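Local structure of cGAS/DncV-like nucleotidyltransferase in E. coli homolog (Elizabethkingia meningoseptica ATCC 13253 = NBRC 12535, 6E0N) at residues R51-V56 against M192-K197; N59-I64 against R132-V137. The protein probably synthesises cyclic dinucleotide second messengers from ATP or GTP with magnesium, as the nucleotidyltransferase of a CBASS antiphage defence system. All coordinates share one frame; numbering follows the deposited sequence.

Contact 1 of 2, residues R51-V56 against M192-K197; sequences RNNTNV and MVRILK. With GTP (guanosine-5'-triphosphate), chain D; GTP (guanosine-5'-triphosphate), chain C.
Arg194 crosses Val56 at a slant with its aliphatic part, Arg194 CB lying 3.6 Å from Val56 CG1, and carries its guanidinium on to the backbone of Asn53. It grips a single oxygen side-on: Arg194 NE and NH2 each stand 2.9 Å from Asn53 O, which lies in the guanidinium plane. The chain runs extended from CG to NE, so the far edge of the group reaches the gamma-phosphate of the chain D GTP, with Arg194 NH1 2.9 Å from O1G and NH2 making a nearly straight bond to O2G (174°). NH1 also donates to Ser12 O, leaving the guanidinium little room to rotate. One helical turn on, Lys197 crosses Thr54 at about a right angle. Its chain bends at the third torsion (chi3 68°), bringing NZ to 2.8 Å from Thr54 O, well above the carbonyl plane, and to 3.1 Å from O1G of the chain C GTP; Ser216 OG is a further partner. The loop after helix 48-52 is thus held to helix 188-205 through its own carbonyls. Two cationic side chains bind backbone oxygens and phosphates at once, which would offset part of the triphosphates' charge and link each GTP to the same loop.

Contact 2 of 2, residues N59-I64 against R132-V137; sequences NSDVDI and RITADV. With MG (magnesium ion), chain E; APC (diphosphomethylphosphonic acid adenosyl ester), chain B; GTP (guanosine-5'-triphosphate), chain C.
Val62 CG1 presses on Ile133 CD1 at 3.5 Å, tighter than usual for two carbons, and also touches Ala135 CB. Ile64 CD1 reaches the same methyl from further along its strand. Val62, Ile64 and Ala135 share one face of the parallel pair formed by strands 62-68 and 135-147 in the central sheet of the nucleotidyltransferase fold, and Ile133, just before the second strand, extends it; helix 21-38 covers Ile133 and Ala135. Val62 CG1 stands between the backbone N and carbonyl carbon (chi1 59°), which turns it toward Ile133 and Ala135. Around this centre the backbones pair in register: Val62 N donates to Thr134 O, Asp136 N to Val62 O at 2.9 Å, and Ile64 N to Asp136 O. CA-H groups of Asp61 and Ala135 add contacts to the same Thr134 and Val62 oxygens.

The opposite face is acidic. Asp63 and Asp136, paired across the strands, bring the like charges of Asp63 OD1 and Asp136 OD2 to 3.7 Å. The O3' of the ATP analogue lies within hydrogen-bonding distance of both oxygens. Asp63 OD2 binds the magnesium ion at 2.2 Å; three phosphate oxygens of the chain C GTP and two waters complete its six ligands. One of these waters also donates to Asp63 OD1, the other to Asp61 O. Gln125 NE2 holds Asp136 OD1. Asp61, a probable magnesium ligand, does not bind this ion through its carboxylate; its side chain extends in the same direction as Thr134, with OD1 3.4 Å from Thr134 CB. At the outer end Asn59 runs antiparallel to Ile133, its OD1 held by Lys22 NZ. A water joins the two segments at this partly exposed end: it donates to Asn59 O and, at 2.8 Å, to Asp61 OD1, and accepts from Thr134 N.

From the N terminus the chain passes through strand 42-47 into helix 48-52, whose following loop gives contact 1 its first segment. It then turns into strand 62-68, the first side of contact 2, and returns through strand 135-147 to close that loop. Contact 1 closes only later, at helix 188-205, so contact 2 is nested inside it. The outer closure ties the loop after helix 48-52 to the later helical part, whereas the inner one joins two strands of the sheet. Their centres are about 16 Å apart, yet Asn55 OD1, hydrogen-bonded to Ser49 OG, packs on Ser60 CB at 3.4 Å, and the chain C GTP bridges both through Lys197 and the magnesium ion.

Contact 1 of 2, residues R51-V56 against M192-K197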
loop_
_atom_site.group_PDB
_atom_site.type_symbol
_atom_site.label_atom_id
_atom_site.label_comp_id
_atom_site.label_asym_id
_atom_site.label_seq_id
_atom_site.Cartn_x
_atom_site.Cartn_y
_atom_site.Cartn_z
ATOM N N ARG A 51 -2.904 -6.975 1.351
ATOM C CA ARG A 51 -1.701 -7.801 1.313
ATOM C C ARG A 51 -0.849 -7.582 2.557
ATOM O O ARG A 51 -0.386 -8.539 3.184
ATOM C CB ARG A 51 -0.897 -7.464 0.056
ATOM C CG ARG A 51 0.422 -8.213 -0.076
ATOM C CD ARG A 51 0.199 -9.672 -0.437
ATOM N NE ARG A 51 1.436 -10.450 -0.381
ATOM C CZ ARG A 51 2.310 -10.551 -1.379
ATOM N NH1 ARG A 51 2.103 -9.916 -2.527
ATOM N NH2 ARG A 51 3.396 -11.292 -1.227
ATOM N N ASN A 52 -0.628 -6.325 2.923
ATOM C CA ASN A 52 0.232 -5.973 4.043
ATOM C C ASN A 52 -0.509 -5.949 5.374
ATOM O O ASN A 52 0.126 -5.763 6.416
ATOM C CB ASN A 52 0.882 -4.616 3.768
ATOM C CG ASN A 52 1.567 -4.568 2.410
ATOM O OD1 ASN A 52 2.303 -5.481 2.042
ATOM N ND2 ASN A 52 1.317 -3.505 1.658
ATOM N N ASN A 53 -1.827 -6.142 5.361
ATOM C CA ASN A 53 -2.644 -6.194 6.576
ATOM C C ASN A 53 -2.617 -4.864 7.329
ATOM O O ASN A 53 -2.379 -4.810 8.538
ATOM C CB ASN A 53 -2.244 -7.357 7.485
ATOM C CG ASN A 53 -3.341 -7.734 8.464
ATOM O OD1 ASN A 53 -4.524 -7.518 8.204
ATOM N ND2 ASN A 53 -2.952 -8.291 9.603
ATOM N N THR A 54 -2.895 -3.781 6.603
ATOM C CA THR A 54 -2.874 -2.440 7.177
ATOM C C THR A 54 -4.201 -1.709 7.009
ATOM O O THR A 54 -4.235 -0.476 7.065
ATOM C CB THR A 54 -1.738 -1.619 6.566
ATOM O OG1 THR A 54 -1.922 -1.531 5.146
ATOM C CG2 THR A 54 -0.391 -2.263 6.853
ATOM N N ASN A 55 -5.296 -2.437 6.820
ATOM C CA ASN A 55 -6.600 -1.816 6.643
ATOM C C ASN A 55 -7.144 -1.296 7.967
ATOM O O ASN A 55 -7.098 -1.991 8.990
ATOM C CB ASN A 55 -7.589 -2.829 6.075
ATOM C CG ASN A 55 -7.501 -2.955 4.571
ATOM O OD1 ASN A 55 -7.505 -1.954 3.854
ATOM N ND2 ASN A 55 -7.417 -4.188 4.082
ATOM N N VAL A 56 -7.673 -0.078 7.946
ATOM C CA VAL A 56 -8.244 0.524 9.146
ATOM C C VAL A 56 -9.645 1.059 8.875
ATOM O O VAL A 56 -10.220 1.775 9.703
ATOM C CB VAL A 56 -7.334 1.633 9.705
ATOM C CG1 VAL A 56 -5.947 1.089 10.005
ATOM C CG2 VAL A 56 -7.254 2.800 8.720
ATOM N N MET A 192 1.577 0.542 14.643
ATOM C CA MET A 192 1.803 1.981 14.591
ATOM C C MET A 192 1.411 2.554 13.234
ATOM O O MET A 192 0.867 3.661 13.157
ATOM C CB MET A 192 3.265 2.288 14.899
ATOM C CG MET A 192 3.653 2.030 16.350
ATOM S SD MET A 192 2.743 3.062 17.519
ATOM C CE MET A 192 2.158 1.830 18.683
ATOM N N VAL A 193 1.688 1.821 12.154
ATOM C CA VAL A 193 1.218 2.242 10.836
ATOM C C VAL A 193 -0.295 2.412 10.849
ATOM O O VAL A 193 -0.834 3.411 10.356
ATOM C CB VAL A 193 1.665 1.240 9.758
ATOM C CG1 VAL A 193 0.905 1.496 8.459
ATOM C CG2 VAL A 193 3.159 1.325 9.530
ATOM N N ARG A 194 -1.006 1.428 11.407
ATOM C CA ARG A 194 -2.463 1.495 11.422
ATOM C C ARG A 194 -2.949 2.691 12.230
ATOM O O ARG A 194 -3.879 3.392 11.814
ATOM C CB ARG A 194 -3.047 0.189 11.956
ATOM C CG ARG A 194 -2.802 -1.004 11.049
ATOM C CD ARG A 194 -3.458 -2.286 11.599
ATOM N NE ARG A 194 -2.794 -3.477 11.076
ATOM C CZ ARG A 194 -2.168 -4.378 11.825
ATOM N NH1 ARG A 194 -2.141 -4.260 13.151
ATOM N NH2 ARG A 194 -1.584 -5.416 11.250
ATOM N N ILE A 195 -2.321 2.952 13.382
ATOM C CA ILE A 195 -2.694 4.122 14.177
ATOM C C ILE A 195 -2.530 5.397 13.358
ATOM O O ILE A 195 -3.411 6.266 13.342
ATOM C CB ILE A 195 -1.879 4.178 15.481
ATOM C CG1 ILE A 195 -2.325 3.074 16.436
ATOM C CG2 ILE A 195 -2.012 5.559 16.114
ATOM C CD1 ILE A 195 -1.373 2.848 17.590
ATOM N N LEU A 196 -1.387 5.540 12.682
ATOM C CA LEU A 196 -1.139 6.757 11.916
ATOM C C LEU A 196 -2.069 6.875 10.715
ATOM O O LEU A 196 -2.414 7.994 10.317
ATOM C CB LEU A 196 0.329 6.822 11.501
ATOM C CG LEU A 196 1.301 7.074 12.655
ATOM C CD1 LEU A 196 2.745 6.958 12.176
ATOM C CD2 LEU A 196 1.068 8.439 13.285
ATOM N N LYS A 197 -2.490 5.747 10.130
ATOM C CA LYS A 197 -3.490 5.799 9.065
ATOM C C LYS A 197 -4.836 6.275 9.598
ATOM O O LYS A 197 -5.537 7.047 8.930
ATOM C CB LYS A 197 -3.622 4.436 8.388
ATOM C CG LYS A 197 -2.438 4.084 7.499
ATOM C CD LYS A 197 -2.583 2.706 6.857
ATOM C CE LYS A 197 -3.717 2.677 5.836
ATOM N NZ LYS A 197 -3.715 1.407 5.051
HETATM P PG GTP D . -1.293 -7.957 14.000
HETATM O O1G GTP D . -1.515 -6.653 14.727
HETATM O O2G GTP D . -0.203 -7.768 12.970
HETATM O O3G GTP D . -0.937 -9.046 14.988
HETATM O O3B GTP D . -2.666 -8.307 13.221
HETATM P PB GTP D . -3.295 -9.765 12.956
HETATM O O1B GTP D . -4.626 -9.615 12.268
HETATM O O2B GTP D . -3.432 -10.534 14.242
HETATM O O3A GTP D . -2.275 -10.479 11.938
HETATM P PA GTP D . -1.390 -11.751 12.338
HETATM O O1A GTP D . -1.109 -11.786 13.824
HETATM O O2A GTP D . -0.093 -11.719 11.561
HETATM O "O5'" GTP D . -2.198 -13.060 11.884
HETATM C "C5'" GTP D . -2.273 -13.414 10.528
HETATM C "C4'" GTP D . -3.005 -14.739 10.449
HETATM O "O4'" GTP D . -2.074 -15.819 10.636
HETATM C "C3'" GTP D . -4.079 -14.914 11.531
HETATM O "O3'" GTP D . -5.170 -15.603 10.972
HETATM C "C2'" GTP D . -3.422 -15.784 12.620
HETATM O "O2'" GTP D . -4.341 -16.587 13.274
HETATM C "C1'" GTP D . -2.419 -16.612 11.796
HETATM N N9 GTP D . -1.221 -17.061 12.492
HETATM C C8 GTP D . -0.928 -16.857 13.798
HETATM N N7 GTP D . 0.248 -17.463 14.066
HETATM C C5 GTP D . 0.687 -18.076 12.942
HETATM C C6 GTP D . 1.822 -18.828 12.664
HETATM O O6 GTP D . 2.659 -19.047 13.540
HETATM N N1 GTP D . 2.005 -19.334 11.395
HETATM C C2 GTP D . 1.065 -19.088 10.413
HETATM N N2 GTP D . 1.250 -19.577 9.194
HETATM N N3 GTP D . -0.060 -18.339 10.692
HETATM C C4 GTP D . -0.242 -17.839 11.941
HETATM P PG GTP C . -5.053 2.021 1.458
HETATM O O1G GTP C . -5.812 1.697 2.726
HETATM O O2G GTP C . -5.059 3.518 1.257
HETATM O O3G GTP C . -5.701 1.339 0.274
HETATM O O3B GTP C . -3.528 1.544 1.655
HETATM P PB GTP C . -2.745 0.619 0.600
HETATM O O1B GTP C . -3.683 -0.351 -0.083
HETATM O O2B GTP C . -1.642 -0.091 1.348
HETATM O O3A GTP C . -2.063 1.605 -0.469
HETATM P PA GTP C . -2.676 1.861 -1.937
HETATM O O1A GTP C . -4.096 1.355 -2.050
HETATM O O2A GTP C . -2.590 3.331 -2.273
HETATM O "O5'" GTP C . -1.712 1.028 -2.914
HETATM C "C5'" GTP C . -1.645 -0.361 -2.805
HETATM C "C4'" GTP C . -0.206 -0.804 -2.917
HETATM O "O4'" GTP C . 0.357 -0.233 -4.113
HETATM C "C3'" GTP C . 0.748 -0.447 -1.769
HETATM O "O3'" GTP C . 0.821 -1.431 -0.794
HETATM C "C2'" GTP C . 2.105 -0.348 -2.512
HETATM O "O2'" GTP C . 2.700 -1.616 -2.516
HETATM C "C1'" GTP C . 1.724 0.113 -3.930
HETATM N N9 GTP C . 1.930 1.567 -3.988
HETATM C C8 GTP C . 0.975 2.535 -3.853
HETATM N N7 GTP C . 1.575 3.743 -3.957
HETATM C C5 GTP C . 2.899 3.552 -4.163
HETATM C C6 GTP C . 3.964 4.427 -4.339
HETATM O O6 GTP C . 3.776 5.641 -4.322
HETATM N N1 GTP C . 5.235 3.922 -4.532
HETATM C C2 GTP C . 5.439 2.557 -4.551
HETATM N N2 GTP C . 6.660 2.063 -4.731
HETATM N N3 GTP C . 4.383 1.694 -4.371
HETATM C C4 GTP C . 3.134 2.183 -4.183
#

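Contact 2 of 2, residues N59-I64 against R132-V137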
loop_
_atom_site.group_PDB
_atom_site.type_symbol
_atom_site.label_atom_id
_atom_site.label_comp_id
_atom_site.label_asym_id
_atom_site.label_seq_id
_atom_site.Cartn_x
_atom_site.Cartn_y
_atom_site.Cartn_z
ATOM N N ASN A 59 -14.904 -2.395 4.998
ATOM C CA ASN A 59 -15.291 -2.585 3.599
ATOM C C ASN A 59 -14.323 -1.879 2.650
ATOM O O ASN A 59 -14.723 -1.338 1.618
ATOM C CB ASN A 59 -16.736 -2.132 3.365
ATOM C CG ASN A 59 -17.403 -2.867 2.223
ATOM O OD1 ASN A 59 -17.669 -4.065 2.317
ATOM N ND2 ASN A 59 -17.690 -2.150 1.140
ATOM N N SER A 60 -13.038 -1.904 2.992
ATOM C CA SER A 60 -12.036 -1.222 2.186
ATOM C C SER A 60 -11.877 -1.893 0.825
ATOM O O SER A 60 -12.118 -3.094 0.664
ATOM C CB SER A 60 -10.685 -1.236 2.902
ATOM O OG SER A 60 -10.739 -0.539 4.134
ATOM N N ASP A 61 -11.446 -1.103 -0.156
ATOM C CA ASP A 61 -11.181 -1.632 -1.487
ATOM C C ASP A 61 -9.928 -2.504 -1.468
ATOM O O ASP A 61 -8.972 -2.240 -0.732
ATOM C CB ASP A 61 -10.957 -0.488 -2.478
ATOM C CG ASP A 61 -12.127 0.477 -2.548
ATOM O OD1 ASP A 61 -13.191 0.177 -1.971
ATOM O OD2 ASP A 61 -11.975 1.544 -3.181
ATOM N N VAL A 62 -9.932 -3.546 -2.300
ATOM C CA VAL A 62 -8.816 -4.482 -2.400
ATOM C C VAL A 62 -8.092 -4.251 -3.720
ATOM O O VAL A 62 -8.722 -4.005 -4.756
ATOM C CB VAL A 62 -9.279 -5.948 -2.260
ATOM C CG1 VAL A 62 -10.296 -6.314 -3.334
ATOM C CG2 VAL A 62 -8.081 -6.894 -2.313
ATOM N N ASP A 63 -6.761 -4.330 -3.676
ATOM C CA ASP A 63 -5.913 -4.115 -4.843
ATOM C C ASP A 63 -5.477 -5.471 -5.382
ATOM O O ASP A 63 -4.663 -6.161 -4.761
ATOM C CB ASP A 63 -4.706 -3.264 -4.463
ATOM C CG ASP A 63 -5.107 -1.935 -3.855
ATOM O OD1 ASP A 63 -5.964 -1.249 -4.450
ATOM O OD2 ASP A 63 -4.581 -1.583 -2.776
ATOM N N ILE A 64 -6.019 -5.843 -6.538
ATOM C CA ILE A 64 -5.737 -7.120 -7.181
ATOM C C ILE A 64 -4.823 -6.845 -8.366
ATOM O O ILE A 64 -5.228 -6.190 -9.333
ATOM C CB ILE A 64 -7.024 -7.824 -7.629
ATOM C CG1 ILE A 64 -7.952 -8.036 -6.434
ATOM C CG2 ILE A 64 -6.692 -9.141 -8.309
ATOM C CD1 ILE A 64 -9.337 -8.528 -6.807
ATOM N N ARG A 132 -19.837 -8.055 -2.106
ATOM C CA ARG A 132 -18.420 -8.034 -2.436
ATOM C C ARG A 132 -17.886 -6.616 -2.319
ATOM O O ARG A 132 -18.590 -5.650 -2.629
ATOM C CB ARG A 132 -18.144 -8.593 -3.841
ATOM C CG ARG A 132 -18.602 -7.722 -4.969
ATOM C CD ARG A 132 -18.083 -8.205 -6.360
ATOM N NE ARG A 132 -18.355 -7.150 -7.330
ATOM C CZ ARG A 132 -19.301 -7.196 -8.257
ATOM N NH1 ARG A 132 -20.059 -8.277 -8.402
ATOM N NH2 ARG A 132 -19.480 -6.154 -9.052
ATOM N N ILE A 133 -16.632 -6.507 -1.866
ATOM C CA ILE A 133 -15.989 -5.208 -1.792
ATOM C C ILE A 133 -15.619 -4.732 -3.191
ATOM O O ILE A 133 -15.564 -5.503 -4.157
ATOM C CB ILE A 133 -14.755 -5.250 -0.875
ATOM C CG1 ILE A 133 -13.726 -6.258 -1.400
ATOM C CG2 ILE A 133 -15.158 -5.599 0.547
ATOM C CD1 ILE A 133 -12.437 -6.298 -0.578
ATOM N N THR A 134 -15.379 -3.429 -3.300
ATOM C CA THR A 134 -14.821 -2.866 -4.516
ATOM C C THR A 134 -13.373 -3.304 -4.663
ATOM O O THR A 134 -12.649 -3.485 -3.679
ATOM C CB THR A 134 -14.894 -1.341 -4.459
ATOM O OG1 THR A 134 -16.268 -0.936 -4.460
ATOM C CG2 THR A 134 -14.170 -0.716 -5.635
ATOM N N ALA A 135 -12.960 -3.493 -5.909
ATOM C CA ALA A 135 -11.599 -3.901 -6.211
ATOM C C ALA A 135 -10.994 -2.971 -7.248
ATOM O O ALA A 135 -11.675 -2.536 -8.181
ATOM C CB ALA A 135 -11.553 -5.337 -6.752
ATOM N N ASP A 136 -9.710 -2.670 -7.074
ATOM C CA ASP A 136 -8.897 -2.022 -8.090
ATOM C C ASP A 136 -8.054 -3.118 -8.736
ATOM O O ASP A 136 -7.212 -3.729 -8.071
ATOM C CB ASP A 136 -8.005 -0.950 -7.464
ATOM C CG ASP A 136 -8.782 0.260 -7.020
ATOM O OD1 ASP A 136 -9.970 0.373 -7.385
ATOM O OD2 ASP A 136 -8.200 1.104 -6.309
ATOM N N VAL A 137 -8.292 -3.377 -10.014
ATOM C CA VAL A 137 -7.522 -4.365 -10.762
ATOM C C VAL A 137 -6.386 -3.647 -11.475
ATOM O O VAL A 137 -6.611 -2.685 -12.219
ATOM C CB VAL A 137 -8.420 -5.117 -11.756
ATOM C CG1 VAL A 137 -7.604 -6.111 -12.563
ATOM C CG2 VAL A 137 -9.552 -5.819 -11.014
HETATM MG MG MG E . -5.368 -0.114 -1.364
HETATM P PG APC B . -8.078 8.568 -10.712
HETATM O O1G APC B . -8.857 8.371 -9.432
HETATM O O2G APC B . -8.800 7.915 -11.868
HETATM O O3G APC B . -7.930 10.047 -10.977
HETATM P PB APC B . -6.377 6.508 -9.749
HETATM O O1B APC B . -7.522 6.165 -8.872
HETATM O O2B APC B . -5.914 5.383 -10.600
HETATM O O3B APC B . -6.588 7.901 -10.556
HETATM P PA APC B . -5.142 5.703 -7.061
HETATM O O1A APC B . -6.561 5.618 -6.597
HETATM O O2A APC B . -4.262 6.267 -5.926
HETATM C C3A APC B . -5.083 6.838 -8.558
HETATM O "O5'" APC B . -4.467 4.274 -7.518
HETATM C "C5'" APC B . -5.353 3.342 -8.043
HETATM C "C4'" APC B . -4.805 1.939 -7.681
HETATM O "O4'" APC B . -3.710 1.735 -8.350
HETATM C "C3'" APC B . -4.438 1.918 -6.186
HETATM O "O3'" APC B . -5.425 1.303 -5.485
HETATM C "C2'" APC B . -3.130 1.110 -6.135
HETATM O "O2'" APC B . -3.443 -0.310 -5.777
HETATM C "C1'" APC B . -2.609 1.162 -7.325
HETATM N N9 APC B . -1.474 2.074 -7.307
HETATM C C8 APC B . -1.368 3.414 -7.236
HETATM N N7 APC B . -0.068 3.737 -7.250
HETATM C C5 APC B . 0.636 2.597 -7.330
HETATM C C6 APC B . 1.990 2.334 -7.380
HETATM N N6 APC B . 3.173 3.169 -7.366
HETATM N N1 APC B . 2.429 1.088 -7.458
HETATM C C2 APC B . 1.546 0.068 -7.493
HETATM N N3 APC B . 0.222 0.328 -7.449
HETATM C C4 APC B . -0.231 1.583 -7.364
HETATM P PG GTP C . -5.053 2.021 1.458
HETATM O O1G GTP C . -5.812 1.697 2.726
HETATM O O2G GTP C . -5.059 3.518 1.257
HETATM O O3G GTP C . -5.701 1.339 0.274
HETATM O O3B GTP C . -3.528 1.544 1.655
HETATM P PB GTP C . -2.745 0.619 0.600
HETATM O O1B GTP C . -3.683 -0.351 -0.083
HETATM O O2B GTP C . -1.642 -0.091 1.348
HETATM O O3A GTP C . -2.063 1.605 -0.469
HETATM P PA GTP C . -2.676 1.861 -1.937
HETATM O O1A GTP C . -4.096 1.355 -2.050
HETATM O O2A GTP C . -2.590 3.331 -2.273
HETATM O "O5'" GTP C . -1.712 1.028 -2.914
HETATM C "C5'" GTP C . -1.645 -0.361 -2.805
HETATM C "C4'" GTP C . -0.206 -0.804 -2.917
HETATM O "O4'" GTP C . 0.357 -0.233 -4.113
HETATM C "C3'" GTP C . 0.748 -0.447 -1.769
HETATM O "O3'" GTP C . 0.821 -1.431 -0.794
HETATM C "C2'" GTP C . 2.105 -0.348 -2.512
HETATM O "O2'" GTP C . 2.700 -1.616 -2.516
HETATM C "C1'" GTP C . 1.724 0.113 -3.930
HETATM N N9 GTP C . 1.930 1.567 -3.988
HETATM C C8 GTP C . 0.975 2.535 -3.853
HETATM N N7 GTP C . 1.575 3.743 -3.957
HETATM C C5 GTP C . 2.899 3.552 -4.163
HETATM C C6 GTP C . 3.964 4.427 -4.339
HETATM O O6 GTP C . 3.776 5.641 -4.322
HETATM N N1 GTP C . 5.235 3.922 -4.532
HETATM C C2 GTP C . 5.439 2.557 -4.551
HETATM N N2 GTP C . 6.660 2.063 -4.731
HETATM N N3 GTP C . 4.383 1.694 -4.371
HETATM C C4 GTP C . 3.134 2.183 -4.183
HETATM O O HOH W 1 -15.070 -1.610 -0.951
HETATM O O HOH W 2 -19.532 -3.188 -0.929
HETATM O O HOH W 3 -6.325 -1.712 -0.314
HETATM O O HOH W 4 -6.891 0.262 -2.628
#